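Local coordinates for protein NDP-N-acetyl-D-galactosaminuronic acid dehydrogenase (Methanosarcina mazei Go1, PDB 3G79) that probably oxidises UDP-N-acetyl-alpha-D-mannosamine to UDP-N-acetyl-alpha-D-mannosaminouronate, reducing two NAD(+) per sugar, as a member of the UDP-glucose/GDP-mannose dehydrogenase family, at residues A[333-336]-A[337-341]; A[250-253]-A[254-258]. One frame throughout, in Å; residues are numbered along the deposited sequence.

Interaction 1 of 2, residues A[333-336]-A[337-341]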
# COMPACT_ATOMS: atom_id res chain seq x y z
N PRO A 333 1.14 14.37 -15.61
CA PRO A 333 1.44 15.10 -16.84
C PRO A 333 1.55 16.61 -16.67
O PRO A 333 2.50 17.19 -17.23
CB PRO A 333 0.28 14.73 -17.78
CG PRO A 333 0.05 13.37 -17.45
CD PRO A 333 0.14 13.33 -15.88
N ALA A 334 0.64 17.24 -15.94
CA ALA A 334 0.75 18.68 -15.69
C ALA A 334 2.01 18.98 -14.88
O ALA A 334 2.67 20.00 -15.13
CB ALA A 334 -0.51 19.29 -15.01
N HIS A 335 2.38 18.09 -13.97
CA HIS A 335 3.59 18.30 -13.20
C HIS A 335 4.83 18.24 -14.10
O HIS A 335 5.79 19.03 -13.91
CB HIS A 335 3.71 17.34 -12.01
CG HIS A 335 4.98 17.52 -11.24
ND1 HIS A 335 5.24 18.66 -10.50
CD2 HIS A 335 6.09 16.75 -11.16
CE1 HIS A 335 6.44 18.56 -9.95
NE2 HIS A 335 6.97 17.41 -10.34
N MET A 336 4.79 17.34 -15.09
CA MET A 336 5.91 17.15 -16.02
C MET A 336 6.08 18.42 -16.80
O MET A 336 7.19 18.97 -16.86
CB MET A 336 5.69 15.94 -16.95
CG MET A 336 6.12 14.58 -16.35
SD MET A 336 7.92 14.28 -16.36
CE MET A 336 8.14 14.56 -14.66
N TYR A 337 4.96 18.90 -17.37
CA TYR A 337 4.88 20.20 -18.02
C TYR A 337 5.42 21.38 -17.18
O TYR A 337 6.21 22.14 -17.68
CB TYR A 337 3.45 20.49 -18.46
CG TYR A 337 3.31 21.81 -19.12
CD1 TYR A 337 3.70 21.99 -20.45
CD2 TYR A 337 2.80 22.92 -18.42
CE1 TYR A 337 3.59 23.22 -21.07
CE2 TYR A 337 2.68 24.16 -19.04
CZ TYR A 337 3.09 24.29 -20.36
OH TYR A 337 2.98 25.49 -20.97
N ASN A 338 4.98 21.55 -15.93
CA ASN A 338 5.54 22.62 -15.06
C ASN A 338 7.05 22.51 -14.87
O ASN A 338 7.72 23.50 -14.72
CB ASN A 338 4.89 22.67 -13.65
CG ASN A 338 3.38 22.90 -13.69
OD1 ASN A 338 2.83 23.66 -14.52
ND2 ASN A 338 2.70 22.24 -12.80
N LEU A 339 7.58 21.29 -14.85
CA LEU A 339 8.99 21.08 -14.65
C LEU A 339 9.73 21.50 -15.92
O LEU A 339 10.79 22.15 -15.85
CB LEU A 339 9.27 19.60 -14.35
CG LEU A 339 8.97 18.93 -13.00
CD1 LEU A 339 9.30 17.40 -13.00
CD2 LEU A 339 9.68 19.62 -11.84
N THR A 340 9.15 21.21 -17.08
CA THR A 340 9.80 21.61 -18.32
C THR A 340 9.77 23.13 -18.54
O THR A 340 10.80 23.72 -18.90
CB THR A 340 9.44 20.71 -19.59
OG1 THR A 340 9.41 21.52 -20.78
CG2 THR A 340 8.13 20.02 -19.45
N VAL A 341 8.62 23.75 -18.29
CA VAL A 341 8.52 25.21 -18.19
C VAL A 341 9.51 25.76 -17.17
O VAL A 341 10.27 26.68 -17.46
CB VAL A 341 7.07 25.67 -17.82
CG1 VAL A 341 7.02 27.16 -17.45
CG2 VAL A 341 6.14 25.47 -19.00
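Four i to i+4 backbone hydrogen bonds join 333-336 to 337-341 as successive turns of one alpha helix, from the nearly straight Tyr-337 N to Pro-333 O (3.0 Å, 178° at the hydrogen) to the more bent Leu-339 N to His-335 O (144°). Pro-333 has no N-H to give, and the helix is kinked there. The main side-chain contact is a CH-pi interaction between His-335 and Leu-339, one turn apart: Leu-339 CG sits over one face of the imidazole, 4.0 Å from its centroid and offset toward the rim, with CD1 3.5 Å from NE2. A chi1 of 178° puts the His-335 ring beside the carbonyl carbon, where Leu-339 CG can lie over its face. CD1 of Leu-339 also meets Met-336 CE at 3.5 Å; the methionine chain, bent at both chi2 and chi3, brings that methyl round to it. Both imidazole nitrogens have polar partners, NE2 bonding Glu-257 of helix 228-258 and ND1 bonding Asp-313 of the second subunit, whose OD2 also takes Asn-338 ND2. Two carboxylates on one ring would be expected to favour its protonated form. A leucine in place of His-335 would probably leave Glu-257 and Asp-313 of the second subunit each without this partner and Leu-339 CG without the face it lies over. Met-336 and Thr-340, by contrast, pack on Tyr-378 and Ile-447. The arrangement is that of a long helix linking domains: 321-345 faces the central-domain helix 228-258 and the second subunit with some side chains, and the parallel-sheet nucleotide-binding domain with others.

Interaction 2 of 2, residues A[250-253]-A[254-258]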
# COMPACT_ATOMS: atom_id res chain seq x y z
N ASN A 250 4.01 9.04 -5.91
CA ASN A 250 3.99 10.19 -6.80
C ASN A 250 3.86 11.39 -5.90
O ASN A 250 4.59 12.35 -6.05
CB ASN A 250 2.82 10.12 -7.79
CG ASN A 250 3.16 9.31 -9.03
OD1 ASN A 250 4.34 9.08 -9.33
ND2 ASN A 250 2.14 8.89 -9.78
N GLN A 251 2.94 11.30 -4.97
CA GLN A 251 2.74 12.33 -3.97
C GLN A 251 3.99 12.61 -3.13
O GLN A 251 4.29 13.76 -2.83
CB GLN A 251 1.60 11.92 -3.04
CG GLN A 251 1.57 12.66 -1.75
CD GLN A 251 0.75 13.90 -1.81
OE1 GLN A 251 0.84 14.70 -2.77
NE2 GLN A 251 -0.07 14.09 -0.78
N LEU A 252 4.72 11.58 -2.77
CA LEU A 252 5.86 11.79 -1.90
C LEU A 252 6.92 12.49 -2.75
O LEU A 252 7.63 13.37 -2.26
CB LEU A 252 6.38 10.47 -1.34
CG LEU A 252 7.13 10.28 -0.04
CD1 LEU A 252 8.42 9.57 -0.40
CD2 LEU A 252 7.33 11.55 0.89
N ALA A 253 6.95 12.13 -4.04
CA ALA A 253 7.83 12.78 -4.99
C ALA A 253 7.55 14.30 -5.02
O ALA A 253 8.47 15.07 -4.86
CB ALA A 253 7.72 12.13 -6.40
N LEU A 254 6.30 14.73 -5.20
CA LEU A 254 6.01 16.16 -5.08
C LEU A 254 6.52 16.75 -3.74
O LEU A 254 7.23 17.71 -3.75
CB LEU A 254 4.52 16.46 -5.30
CG LEU A 254 3.96 15.84 -6.56
CD1 LEU A 254 2.46 15.93 -6.63
CD2 LEU A 254 4.55 16.52 -7.76
N TYR A 255 6.26 16.11 -2.61
CA TYR A 255 6.78 16.58 -1.32
C TYR A 255 8.30 16.65 -1.29
O TYR A 255 8.87 17.55 -0.67
CB TYR A 255 6.24 15.70 -0.19
CG TYR A 255 4.81 16.01 0.18
CD1 TYR A 255 4.19 15.38 1.28
CD2 TYR A 255 4.07 16.94 -0.53
CE1 TYR A 255 2.87 15.68 1.63
CE2 TYR A 255 2.78 17.24 -0.19
CZ TYR A 255 2.17 16.61 0.88
OH TYR A 255 0.86 16.96 1.19
N CYS A 256 8.98 15.72 -1.98
CA CYS A 256 10.43 15.67 -1.90
C CYS A 256 11.05 16.77 -2.74
O CYS A 256 12.14 17.30 -2.41
CB CYS A 256 10.98 14.31 -2.32
SG CYS A 256 10.84 13.16 -1.02
N GLU A 257 10.38 17.08 -3.83
CA GLU A 257 10.74 18.24 -4.60
C GLU A 257 10.70 19.51 -3.76
O GLU A 257 11.65 20.29 -3.77
CB GLU A 257 9.82 18.39 -5.81
CG GLU A 257 10.30 17.66 -6.99
CD GLU A 257 9.31 17.84 -8.14
OE1 GLU A 257 9.06 16.84 -8.85
OE2 GLU A 257 8.77 18.97 -8.32
N ALA A 258 9.63 19.68 -3.01
CA ALA A 258 9.49 20.87 -2.18
C ALA A 258 10.60 20.98 -1.14
O ALA A 258 10.95 22.09 -0.76
CB ALA A 258 8.14 20.86 -1.50
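Gln-251 and Tyr-255, one helical turn apart, meet amide over ring: CD of the glutamine lies 4.1 Å above one face of the phenol, offset toward the rim, and the two planes are 27° apart. The bend of the glutamine chain at chi2 (90°) turns the amide outward over the ring, with NE2 3.6 Å from Tyr-255 OH. That hydroxyl hydrogen-bonds Glu-302 of the second subunit, while Leu-312 of the same subunit packs on the tyrosine and Tyr-314 on Gln-251. The tight part of the contact is the backbone: Cys-256 N reaches Leu-252 O at 2.7 Å, and Glu-257 N reaches Ala-253 O at 3.0 Å and 165°. Ala-253, having only a methyl, lets Pro-285 and Ile-468 come against the helix. Side-chain packing is looser at Leu-252, whose CD2 stays 4.3 Å from Cys-256 SG; Val-266 of helix 263-271 touches both residues. Glu-257 forms the partly exposed side, its aliphatic CB 3.7 Å from Ala-253 O and its OE1 taken by His-335 NE2 and Gly-469 N. At the other end, Asn-250 is buried and its amide is held at both atoms, OD1 by Gly-286 N and ND2 by Asn-329 OD1. Side chains directed to several sides, toward helix 321-345, helix 263-271 and the other subunit, mark this as the final turns of the long helix of the central domain, a 6PGD_C-clan domain, here packed in the interface of the two-chain assembly.

In the fold
Interactions 1 and 2 lie on two separate helices, 321-345 and 228-258, with their centres about 14 Å apart, and meet directly through three side-chain pairs. The polar one is a probable hydrogen bond, His-335 NE2 to Glu-257 OE1 at 2.6 Å. Beside it, His-335 CE1 packs on Leu-254 CD2 at 3.5 Å, and Leu-339 CD2 approaches Glu-257 OE2 at 3.7 Å. The imidazole therefore belongs to both local arrangements. Each also reaches the second subunit, interaction 1 at Asp-313 and interaction 2 at Glu-302, Leu-312 and Tyr-314, so both contacts lie where the two helices meet the second subunit. Both centres lie 26 to 27 Å from the centre of the chain.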